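Local coordinates for protein tryptophanyl-tRNA synthetase (Cryptosporidium parvum Iowa II, PDB 3HV0) that probably charges tRNA(Trp) with L-tryptophan at the expense of ATP, as a class I aminoacyl-tRNA synthetase, and is seen here with tryptophan bound, at residues Pro83-Leu88 with Ser275-Asp280; Ile112-Asp117 with Glu137-Ile142; Arg321-Asp326 with Gln353-Leu358; Leu77-Gly82 with Val94-Thr99. All coordinates share one frame; numbering follows the deposited sequence.

From the N terminus, contact 4 closes first: strand 76-81 meets helix 93-106 across an eleven-residue loop, within the beta-alpha-beta unit that ends in strand 110-114. Contact 1 opens in that loop, so the two cross, and it closes 187 residues later at 275-280. Contact 2, strand 110-114 against helix 128-143, lies wholly within this long excursion and follows contact 4 along the same sheet; both border the bound tryptophan. Contact 3 closes last, in series with the others, and belongs to the helical C-terminal part. It reaches back to contact 1 through Ile276 and Leu355, and to contact 4 through Val94 and Phe322.

Contact 1. Residues Pro83-Leu88 with Ser275-Asp280; sequences PSSESL and SIFVND
In the loop leading from strand 76-81 to the class I HIGH signature, which begins at His89, Ser87 and Leu88 meet the turn Phe277-Asp280. The main tie is a backbone bond: Val278 N donates to Leu88 O at 3.1 Å, nearly straight at 164° and almost in line with the carbonyl. Ser87 OG, anti to its own backbone N (chi1 -170°), sits 3.3 Å from Val278 CG2 and makes a weak bond to Asn279 OD1. Serine suits this place, small enough to lie against a valine methyl while offering a hydroxyl to the amide. The Phe277 ring presents its edge, CD1 lying 3.5 Å from Ser87 O. That same oxygen accepts a 2.6 Å bond from Ser85 OG, which folds the loop on itself. Segment 275-280 follows the KMSAS sequence, this enzyme's version of the KMSKS signature and not fully modelled, so the contact joins the flanks of the two class I motifs. Its type I turn is closed by Asp280 N on Phe277 O at 3.1 Å. Phe277 N meets Asp280 OD2 from above the carboxylate plane, and Lys288 of helix 282-292 forms a salt bridge with the same oxygen.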
# COMPACT_ATOMS: atom_id res chain seq x y z
N PRO A 83 15.81 0.26 -7.73
CA PRO A 83 16.71 1.39 -7.88
C PRO A 83 17.45 1.81 -6.60
O PRO A 83 17.08 2.78 -5.96
CB PRO A 83 15.77 2.51 -8.33
CG PRO A 83 14.50 2.18 -7.76
CD PRO A 83 14.41 0.70 -7.75
N SER A 84 18.52 1.08 -6.26
CA SER A 84 19.39 1.46 -5.14
C SER A 84 20.61 2.24 -5.60
O SER A 84 21.40 2.71 -4.78
CB SER A 84 19.84 0.21 -4.40
OG SER A 84 19.93 -0.88 -5.30
N SER A 85 20.80 2.34 -6.91
CA SER A 85 21.92 3.09 -7.49
C SER A 85 21.42 3.79 -8.74
O SER A 85 20.45 3.35 -9.35
CB SER A 85 23.08 2.14 -7.86
OG SER A 85 22.75 1.33 -8.98
N GLU A 86 22.10 4.86 -9.11
CA GLU A 86 21.68 5.68 -10.23
C GLU A 86 21.86 4.96 -11.57
O GLU A 86 21.08 5.21 -12.50
CB GLU A 86 22.43 7.01 -10.26
CG GLU A 86 21.65 8.09 -11.01
CD GLU A 86 22.36 9.42 -11.05
OE1 GLU A 86 22.32 10.14 -10.02
OE2 GLU A 86 22.92 9.75 -12.12
N SER A 87 22.85 4.07 -11.65
CA SER A 87 23.06 3.27 -12.85
C SER A 87 22.97 1.77 -12.59
O SER A 87 23.24 1.28 -11.50
CB SER A 87 24.42 3.61 -13.46
OG SER A 87 24.53 3.01 -14.73
N LEU A 88 22.55 1.03 -13.60
CA LEU A 88 22.47 -0.43 -13.50
C LEU A 88 23.86 -1.03 -13.60
O LEU A 88 24.69 -0.54 -14.38
CB LEU A 88 21.57 -0.99 -14.61
CG LEU A 88 20.08 -1.15 -14.23
CD1 LEU A 88 19.47 0.13 -13.63
CD2 LEU A 88 19.27 -1.63 -15.42
N SER A 275 31.21 -2.29 -8.50
CA SER A 275 31.22 -3.23 -9.62
C SER A 275 30.94 -2.47 -10.92
O SER A 275 30.72 -1.25 -10.90
CB SER A 275 30.17 -4.32 -9.41
OG SER A 275 28.88 -3.74 -9.33
N ILE A 276 30.92 -3.19 -12.03
CA ILE A 276 30.90 -2.58 -13.37
C ILE A 276 29.51 -1.97 -13.72
O ILE A 276 28.51 -2.69 -13.86
CB ILE A 276 31.31 -3.65 -14.43
CG1 ILE A 276 32.41 -3.17 -15.33
CG2 ILE A 276 30.17 -4.01 -15.32
CD1 ILE A 276 33.72 -2.92 -14.58
N PHE A 277 29.44 -0.64 -13.84
CA PHE A 277 28.19 0.01 -14.24
C PHE A 277 28.13 0.25 -15.75
O PHE A 277 29.16 0.41 -16.41
CB PHE A 277 27.99 1.32 -13.50
CG PHE A 277 27.91 1.18 -12.00
CD1 PHE A 277 26.68 0.98 -11.37
CD2 PHE A 277 29.05 1.28 -11.22
CE1 PHE A 277 26.61 0.88 -9.98
CE2 PHE A 277 28.98 1.17 -9.83
CZ PHE A 277 27.76 0.97 -9.21
N VAL A 278 26.92 0.30 -16.31
CA VAL A 278 26.77 0.52 -17.75
C VAL A 278 27.23 1.90 -18.21
O VAL A 278 27.47 2.09 -19.40
CB VAL A 278 25.32 0.30 -18.24
CG1 VAL A 278 24.90 -1.14 -18.03
CG2 VAL A 278 24.38 1.26 -17.56
N ASN A 279 27.33 2.86 -17.29
CA ASN A 279 27.86 4.20 -17.61
C ASN A 279 29.33 4.40 -17.23
O ASN A 279 29.81 5.54 -17.17
CB ASN A 279 27.01 5.28 -16.96
CG ASN A 279 27.15 5.33 -15.45
OD1 ASN A 279 27.50 4.34 -14.81
ND2 ASN A 279 26.88 6.48 -14.87
N ASP A 280 30.06 3.31 -16.96
CA ASP A 280 31.49 3.39 -16.69
C ASP A 280 32.27 3.62 -17.98
O ASP A 280 31.98 3.02 -19.02
CB ASP A 280 32.01 2.11 -16.01
CG ASP A 280 31.94 2.16 -14.49
OD1 ASP A 280 31.75 3.25 -13.92
OD2 ASP A 280 32.09 1.09 -13.87

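Contact 2. Residues Ile112-Asp117 with Glu137-Ile142; sequences IQLTDD and ENMKDI. With TRP (tryptophan), chain C.
Leu114 on strand 110-114 carries the contact, sending its two methyls to different residues of helix 128-143. CD1 lies close against Met139 CG at 3.4 Å, while CD2 touches Asn138 CB at 3.8 Å and meets Ile142 CD1 tip to tip at 4.1 Å. One turn along the helix Ile142 also offers CG2 to Ile112 CD1, 3.8 Å away, the two isoleucine chains passing alongside with opposite directions. Branched and flexible apolar chains suit a buried seam of this shape, filling it from both sides. The strand and helix segments run antiparallel, at 152° with axes 10.2 Å apart, as expected for a helix packed on the parallel part of the mixed sheet, in a Rossmann-type domain.

Asn138 contributes only CB to the seam: its OD1 is held by Arg81 NE and its ND2 by Ser85 O, so the buried amide is satisfied. The other side of the strand faces the ligand. Gln113, with CG anti to the backbone N (chi1 176°) and an extended chain, brings OE1 to 3.4 Å from NE1 of the bound tryptophan. Its amide is fixed by Tyr78 OH at OE1 and by Asn157 and Val200 O at NE2. Thr115 lays CG2 3.6 Å from CD1 of the indole, and its OG1 bonds Glu118, itself a partner of the ligand. With no hydrogen bond between the segments, apolar packing holds the helix on one side of the strand, while on the other Gln113 and Thr115, their polar atoms held by protein partners, border the indole.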
# COMPACT_ATOMS: atom_id res chain seq x y z
N ILE A 112 7.21 -3.83 -16.61
CA ILE A 112 8.45 -3.67 -15.85
C ILE A 112 8.28 -2.76 -14.59
O ILE A 112 7.90 -1.60 -14.71
CB ILE A 112 9.57 -3.08 -16.72
CG1 ILE A 112 9.77 -3.92 -18.01
CG2 ILE A 112 10.86 -3.03 -15.99
CD1 ILE A 112 10.86 -3.41 -18.95
N GLN A 113 8.59 -3.28 -13.40
CA GLN A 113 8.34 -2.57 -12.14
C GLN A 113 9.62 -1.99 -11.52
O GLN A 113 10.57 -2.72 -11.21
CB GLN A 113 7.69 -3.53 -11.13
CG GLN A 113 7.48 -2.92 -9.74
CD GLN A 113 6.92 -3.93 -8.72
OE1 GLN A 113 7.48 -5.00 -8.53
NE2 GLN A 113 5.81 -3.58 -8.07
N LEU A 114 9.67 -0.67 -11.36
CA LEU A 114 10.78 -0.08 -10.66
C LEU A 114 10.36 0.11 -9.20
O LEU A 114 9.47 0.87 -8.90
CB LEU A 114 11.20 1.20 -11.35
CG LEU A 114 11.99 0.80 -12.60
CD1 LEU A 114 11.46 1.44 -13.88
CD2 LEU A 114 13.47 1.06 -12.37
N THR A 115 11.01 -0.62 -8.30
CA THR A 115 10.56 -0.70 -6.93
C THR A 115 11.14 0.40 -6.04
O THR A 115 11.84 0.10 -5.07
CB THR A 115 10.85 -2.10 -6.31
OG1 THR A 115 12.26 -2.31 -6.11
CG2 THR A 115 10.33 -3.16 -7.20
N ASP A 116 10.82 1.65 -6.32
CA ASP A 116 11.34 2.75 -5.47
C ASP A 116 10.86 2.67 -4.00
O ASP A 116 11.55 3.14 -3.12
CB ASP A 116 11.07 4.14 -6.04
CG ASP A 116 9.71 4.25 -6.68
OD1 ASP A 116 8.69 4.07 -6.02
OD2 ASP A 116 9.63 4.52 -7.87
N ASP A 117 9.68 2.09 -3.77
CA ASP A 117 9.19 1.79 -2.43
C ASP A 117 10.06 0.78 -1.66
O ASP A 117 10.40 1.02 -0.51
CB ASP A 117 7.73 1.32 -2.48
CG ASP A 117 7.48 0.21 -3.51
OD1 ASP A 117 8.45 -0.24 -4.14
OD2 ASP A 117 6.32 -0.19 -3.68
N GLU A 137 16.32 7.41 -13.84
CA GLU A 137 17.57 7.21 -14.57
C GLU A 137 17.69 5.75 -14.98
O GLU A 137 18.04 5.45 -16.12
CB GLU A 137 18.77 7.62 -13.73
CG GLU A 137 18.83 9.11 -13.43
CD GLU A 137 18.94 9.95 -14.68
OE1 GLU A 137 19.48 9.46 -15.68
OE2 GLU A 137 18.47 11.10 -14.66
N ASN A 138 17.39 4.87 -14.03
CA ASN A 138 17.33 3.42 -14.31
C ASN A 138 16.45 3.05 -15.51
O ASN A 138 16.83 2.18 -16.28
CB ASN A 138 16.87 2.66 -13.08
CG ASN A 138 17.97 2.53 -12.01
OD1 ASN A 138 17.84 1.70 -11.12
ND2 ASN A 138 19.04 3.33 -12.10
N MET A 139 15.30 3.71 -15.66
CA MET A 139 14.42 3.49 -16.83
C MET A 139 15.13 3.73 -18.14
O MET A 139 14.91 2.99 -19.10
CB MET A 139 13.20 4.42 -16.82
CG MET A 139 12.23 4.17 -15.71
SD MET A 139 10.62 4.94 -15.95
CE MET A 139 10.48 4.80 -17.74
N LYS A 140 15.95 4.77 -18.19
CA LYS A 140 16.74 5.09 -19.37
C LYS A 140 17.69 3.93 -19.74
O LYS A 140 17.81 3.55 -20.92
CB LYS A 140 17.56 6.38 -19.17
CG LYS A 140 16.73 7.63 -18.98
CD LYS A 140 17.59 8.83 -18.60
CE LYS A 140 16.84 10.13 -18.89
NZ LYS A 140 17.56 11.36 -18.42
N ASP A 141 18.37 3.40 -18.74
CA ASP A 141 19.22 2.23 -18.95
C ASP A 141 18.37 1.07 -19.43
O ASP A 141 18.79 0.27 -20.24
CB ASP A 141 19.91 1.80 -17.66
CG ASP A 141 20.85 2.83 -17.09
OD1 ASP A 141 21.08 2.79 -15.86
OD2 ASP A 141 21.38 3.66 -17.85
N ILE A 142 17.17 0.94 -18.86
CA ILE A 142 16.29 -0.18 -19.21
C ILE A 142 15.83 -0.03 -20.65
O ILE A 142 15.94 -0.98 -21.43
CB ILE A 142 15.13 -0.34 -18.23
CG1 ILE A 142 15.66 -0.88 -16.90
CG2 ILE A 142 14.06 -1.30 -18.79
CD1 ILE A 142 14.69 -0.83 -15.75
N TRP C . 12.99 -6.39 -5.96
CA TRP C . 13.73 -6.70 -7.22
C TRP C . 15.20 -6.36 -7.06
O TRP C . 15.57 -5.56 -6.17
CB TRP C . 13.13 -5.98 -8.44
CG TRP C . 11.95 -6.69 -9.05
CD1 TRP C . 10.63 -6.33 -8.95
CD2 TRP C . 11.97 -7.86 -9.88
NE1 TRP C . 9.84 -7.20 -9.65
CE2 TRP C . 10.63 -8.16 -10.22
CE3 TRP C . 12.98 -8.68 -10.37
CZ2 TRP C . 10.29 -9.24 -11.02
CZ3 TRP C . 12.64 -9.76 -11.16
CH2 TRP C . 11.30 -10.04 -11.47
OXT TRP C . 16.03 -6.90 -7.82

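Contact 3. Residues Arg321-Asp326 with Gln353-Leu358; sequences RFLMED and QELVKL
Leu323 and Leu355 form the apolar part of the contact, their side chains crossing at about a right angle with CD2 of one 3.5 Å from CD2 of the other. Leu358 adds a looser touch, its CD2 lying 4.4 Å from Leu323 CG. Leucine suits position 355, which also packs on Ile276, Ile285 and Ile289. This packing sets the C-terminal end of helix 315-323 against the middle of the long helix 344-367, in the helical C-terminal part of the synthetase. Met324 is the first residue to leave the helix, and Asp326 then starts helix 327-339 as its N-cap, OD2 accepting from Lys329 N.

The second kind of contact sets aliphatic atoms against the chain of a glutamate. Glu354 CB lies 4.2 Å from Leu323 CD2. A bend at chi2 (-72°) places Glu354 CD 4.1 Å from Met324 CG, and these two side chains again cross at about a right angle. Glutamate can thus pack through its methylenes at a partly exposed site while ending in a polar group. As for charge, Glu325 OE2 stands 6.5 Å from Glu354 OE1, so any repulsion between the two carboxylates should be modest. Arg53 bonds the carbonyl oxygen of Met324 where the helix ends.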
# COMPACT_ATOMS: atom_id res chain seq x y z
N ARG A 321 31.51 -15.73 -20.39
CA ARG A 321 30.47 -16.71 -20.72
C ARG A 321 29.12 -16.04 -20.99
O ARG A 321 28.37 -16.49 -21.87
CB ARG A 321 30.35 -17.76 -19.61
CG ARG A 321 31.59 -18.63 -19.50
CD ARG A 321 31.47 -19.72 -18.45
NE ARG A 321 30.67 -20.84 -18.94
CZ ARG A 321 29.38 -21.04 -18.67
NH1 ARG A 321 28.70 -20.20 -17.90
NH2 ARG A 321 28.77 -22.11 -19.18
N PHE A 322 28.83 -14.97 -20.26
CA PHE A 322 27.60 -14.19 -20.42
C PHE A 322 27.69 -13.32 -21.66
O PHE A 322 26.70 -13.16 -22.38
CB PHE A 322 27.36 -13.27 -19.21
CG PHE A 322 27.00 -13.99 -17.94
CD1 PHE A 322 27.92 -14.80 -17.30
CD2 PHE A 322 25.76 -13.83 -17.37
CE1 PHE A 322 27.61 -15.46 -16.12
CE2 PHE A 322 25.44 -14.50 -16.18
CZ PHE A 322 26.37 -15.31 -15.56
N LEU A 323 28.87 -12.76 -21.91
CA LEU A 323 29.05 -11.73 -22.94
C LEU A 323 29.34 -12.28 -24.34
O LEU A 323 28.76 -11.82 -25.32
CB LEU A 323 30.15 -10.74 -22.52
CG LEU A 323 29.72 -9.57 -21.64
CD1 LEU A 323 28.94 -10.01 -20.42
CD2 LEU A 323 30.95 -8.79 -21.20
N MET A 324 30.24 -13.25 -24.44
CA MET A 324 30.78 -13.63 -25.75
C MET A 324 29.80 -14.39 -26.63
O MET A 324 29.53 -15.57 -26.40
CB MET A 324 32.10 -14.41 -25.63
CG MET A 324 33.33 -13.52 -25.54
SD MET A 324 34.77 -14.27 -26.28
CE MET A 324 34.71 -15.88 -25.52
N GLU A 325 29.28 -13.72 -27.65
CA GLU A 325 28.39 -14.34 -28.63
C GLU A 325 29.12 -15.32 -29.57
O GLU A 325 28.46 -16.06 -30.31
CB GLU A 325 27.66 -13.26 -29.45
CG GLU A 325 26.46 -12.66 -28.71
CD GLU A 325 26.38 -11.13 -28.81
OE1 GLU A 325 26.57 -10.57 -29.91
OE2 GLU A 325 26.11 -10.50 -27.76
N ASP A 326 30.45 -15.32 -29.55
CA ASP A 326 31.23 -16.25 -30.36
C ASP A 326 31.60 -17.49 -29.55
O ASP A 326 32.40 -17.41 -28.61
CB ASP A 326 32.50 -15.55 -30.87
CG ASP A 326 33.09 -16.24 -32.11
OD1 ASP A 326 33.32 -15.52 -33.11
OD2 ASP A 326 33.34 -17.47 -32.08
N GLN A 353 37.71 -5.35 -23.12
CA GLN A 353 37.32 -4.84 -24.42
C GLN A 353 35.92 -5.29 -24.82
O GLN A 353 35.22 -4.55 -25.51
CB GLN A 353 38.36 -5.18 -25.50
CG GLN A 353 38.12 -6.42 -26.35
CD GLN A 353 38.94 -6.39 -27.64
OE1 GLN A 353 38.39 -6.51 -28.73
NE2 GLN A 353 40.25 -6.18 -27.51
N GLU A 354 35.52 -6.48 -24.39
CA GLU A 354 34.12 -6.93 -24.52
C GLU A 354 33.16 -6.06 -23.72
O GLU A 354 32.12 -5.63 -24.23
CB GLU A 354 33.96 -8.39 -24.09
CG GLU A 354 34.47 -9.40 -25.11
CD GLU A 354 33.58 -9.53 -26.35
OE1 GLU A 354 32.34 -9.50 -26.23
OE2 GLU A 354 34.13 -9.68 -27.46
N LEU A 355 33.52 -5.80 -22.46
CA LEU A 355 32.72 -4.94 -21.59
C LEU A 355 32.53 -3.52 -22.14
O LEU A 355 31.45 -2.95 -21.98
CB LEU A 355 33.33 -4.85 -20.19
CG LEU A 355 32.96 -5.97 -19.22
CD1 LEU A 355 33.57 -5.72 -17.85
CD2 LEU A 355 31.43 -6.09 -19.10
N VAL A 356 33.55 -2.95 -22.78
CA VAL A 356 33.46 -1.57 -23.26
C VAL A 356 32.71 -1.48 -24.59
O VAL A 356 32.03 -0.49 -24.85
CB VAL A 356 34.82 -0.88 -23.37
CG1 VAL A 356 35.62 -1.10 -22.10
CG2 VAL A 356 35.55 -1.35 -24.59
N LYS A 357 32.84 -2.52 -25.42
CA LYS A 357 31.99 -2.66 -26.59
C LYS A 357 30.53 -2.70 -26.15
O LYS A 357 29.70 -1.97 -26.68
CB LYS A 357 32.32 -3.94 -27.37
N LEU A 358 30.23 -3.54 -25.15
CA LEU A 358 28.88 -3.62 -24.59
C LEU A 358 28.42 -2.29 -24.00
O LEU A 358 27.33 -1.81 -24.28
CB LEU A 358 28.82 -4.68 -23.48
CG LEU A 358 27.46 -4.97 -22.85
CD1 LEU A 358 26.58 -5.75 -23.83
CD2 LEU A 358 27.61 -5.74 -21.56

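Contact 4. Residues Leu77-Gly82 with Val94-Thr99; sequences LYTGRG and VPFLFT. With TRP (tryptophan), chain C.
Phe96 of helix 93-106 spans the gap to Thr79, Gly80 and Arg81 on strand 76-81. Its CB leaves the helix pointing neither at the strand nor away from it, and CG, anti to the carbonyl carbon (chi1 -78°), starts a ring that reaches toward the strand with CZ at its tip. CD1 and then CE1 approach Thr79 CG2, CE1 at 3.7 Å. At the tip CZ lies 3.6 Å from Gly80 O and 3.8 Å from Arg81 CB, the latter at the ring edge; CE2 borders the same two residues. A flat, long side chain thus covers three strand residues at once. Alongside, Thr79 CG2 also nears Thr99, whose OG1 bonds Pro95 O at 2.8 Å, approaching from the opposite face of that carbonyl to Thr99 N. Thr79 OG1 has its own partner, Pro225 O.

The strand's other side lines the tryptophan pocket. Tyr78 OH accepts the indole NE1-H at 3.1 Å and 163°, and Gly80 CA lies 3.4 Å from ligand CD2; with no side chain there, the indole lies directly against the backbone. Strand 76-81 sits between parallel strands 222-227 and 110-114. Segment 94-99 runs antiparallel to strand residues 77-81 (155°), in the helix that leads to strand 110-114 in a beta-alpha-beta unit, with Phe96 also touching Ile142 of the adjacent helix 128-143.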
# COMPACT_ATOMS: atom_id res chain seq x y z
N LEU A 77 5.05 -10.85 -20.25
CA LEU A 77 6.28 -10.94 -19.47
C LEU A 77 6.22 -9.94 -18.33
O LEU A 77 5.64 -8.91 -18.47
CB LEU A 77 7.49 -10.68 -20.36
CG LEU A 77 7.67 -11.61 -21.58
CD1 LEU A 77 8.41 -10.96 -22.74
CD2 LEU A 77 8.35 -12.91 -21.16
N TYR A 78 6.80 -10.27 -17.20
CA TYR A 78 6.95 -9.33 -16.09
C TYR A 78 8.34 -9.50 -15.48
O TYR A 78 8.74 -10.59 -15.06
CB TYR A 78 5.87 -9.55 -15.03
CG TYR A 78 6.14 -9.02 -13.63
CD1 TYR A 78 6.68 -7.77 -13.41
CD2 TYR A 78 5.79 -9.77 -12.52
CE1 TYR A 78 6.89 -7.29 -12.13
CE2 TYR A 78 6.00 -9.31 -11.23
CZ TYR A 78 6.55 -8.07 -11.04
OH TYR A 78 6.77 -7.62 -9.73
N THR A 79 9.10 -8.42 -15.49
CA THR A 79 10.38 -8.39 -14.82
C THR A 79 10.51 -7.08 -14.07
O THR A 79 9.65 -6.25 -14.17
CB THR A 79 11.50 -8.62 -15.80
OG1 THR A 79 12.60 -9.19 -15.09
CG2 THR A 79 11.95 -7.35 -16.45
N GLY A 80 11.57 -6.92 -13.29
CA GLY A 80 11.71 -5.71 -12.45
C GLY A 80 13.12 -5.34 -12.07
O GLY A 80 14.06 -6.02 -12.45
N ARG A 81 13.24 -4.23 -11.34
CA ARG A 81 14.51 -3.63 -10.97
C ARG A 81 14.34 -2.79 -9.67
O ARG A 81 13.39 -2.04 -9.52
CB ARG A 81 15.01 -2.83 -12.16
CG ARG A 81 15.95 -1.67 -11.86
CD ARG A 81 17.29 -2.10 -11.28
NE ARG A 81 18.13 -0.95 -10.96
CZ ARG A 81 19.27 -1.01 -10.29
NH1 ARG A 81 19.74 -2.17 -9.87
NH2 ARG A 81 19.95 0.10 -10.04
N GLY A 82 15.25 -2.93 -8.73
CA GLY A 82 15.24 -2.12 -7.51
C GLY A 82 16.26 -1.00 -7.59
O GLY A 82 17.45 -1.28 -7.56
N VAL A 94 21.54 -8.82 -17.35
CA VAL A 94 21.34 -10.23 -17.69
C VAL A 94 19.83 -10.56 -17.81
O VAL A 94 19.39 -11.07 -18.84
CB VAL A 94 22.11 -11.17 -16.73
CG1 VAL A 94 21.59 -12.63 -16.81
CG2 VAL A 94 23.62 -11.10 -17.03
N PRO A 95 19.03 -10.24 -16.79
CA PRO A 95 17.62 -10.53 -17.02
C PRO A 95 16.95 -9.64 -18.08
O PRO A 95 16.08 -10.11 -18.79
CB PRO A 95 16.99 -10.29 -15.64
CG PRO A 95 18.10 -10.38 -14.69
CD PRO A 95 19.28 -9.81 -15.41
N PHE A 96 17.37 -8.38 -18.19
CA PHE A 96 16.77 -7.44 -19.15
C PHE A 96 17.09 -7.80 -20.61
O PHE A 96 16.19 -7.81 -21.46
CB PHE A 96 17.15 -5.99 -18.82
CG PHE A 96 16.35 -5.42 -17.68
CD1 PHE A 96 15.06 -5.01 -17.87
CD2 PHE A 96 16.88 -5.36 -16.40
CE1 PHE A 96 14.31 -4.54 -16.82
CE2 PHE A 96 16.14 -4.88 -15.36
CZ PHE A 96 14.86 -4.46 -15.57
N LEU A 97 18.36 -8.09 -20.90
CA LEU A 97 18.76 -8.55 -22.23
C LEU A 97 18.02 -9.84 -22.62
O LEU A 97 17.61 -10.02 -23.76
CB LEU A 97 20.28 -8.76 -22.32
CG LEU A 97 21.21 -7.53 -22.32
CD1 LEU A 97 22.65 -7.96 -22.64
CD2 LEU A 97 20.77 -6.42 -23.27
N PHE A 98 17.82 -10.72 -21.65
CA PHE A 98 17.10 -11.98 -21.90
C PHE A 98 15.60 -11.77 -22.21
O PHE A 98 15.05 -12.37 -23.13
CB PHE A 98 17.25 -12.91 -20.72
CG PHE A 98 16.75 -14.28 -20.98
CD1 PHE A 98 17.42 -15.11 -21.87
CD2 PHE A 98 15.61 -14.74 -20.35
CE1 PHE A 98 16.96 -16.38 -22.13
CE2 PHE A 98 15.14 -16.01 -20.58
CZ PHE A 98 15.82 -16.85 -21.47
N THR A 99 14.97 -10.89 -21.44
CA THR A 99 13.59 -10.51 -21.68
C THR A 99 13.34 -9.85 -23.05
O THR A 99 12.28 -10.04 -23.66
CB THR A 99 13.14 -9.51 -20.64
OG1 THR A 99 13.36 -10.06 -19.32
CG2 THR A 99 11.66 -9.16 -20.87
N TRP C . 12.99 -6.39 -5.96
CA TRP C . 13.73 -6.70 -7.22
C TRP C . 15.20 -6.36 -7.06
O TRP C . 15.57 -5.56 -6.17
CB TRP C . 13.13 -5.98 -8.44
CG TRP C . 11.95 -6.69 -9.05
CD1 TRP C . 10.63 -6.33 -8.95
CD2 TRP C . 11.97 -7.86 -9.88
NE1 TRP C . 9.84 -7.20 -9.65
CE2 TRP C . 10.63 -8.16 -10.22
CE3 TRP C . 12.98 -8.68 -10.37
CZ2 TRP C . 10.29 -9.24 -11.02
CZ3 TRP C . 12.64 -9.76 -11.16
CH2 TRP C . 11.30 -10.04 -11.47
OXT TRP C . 16.03 -6.90 -7.82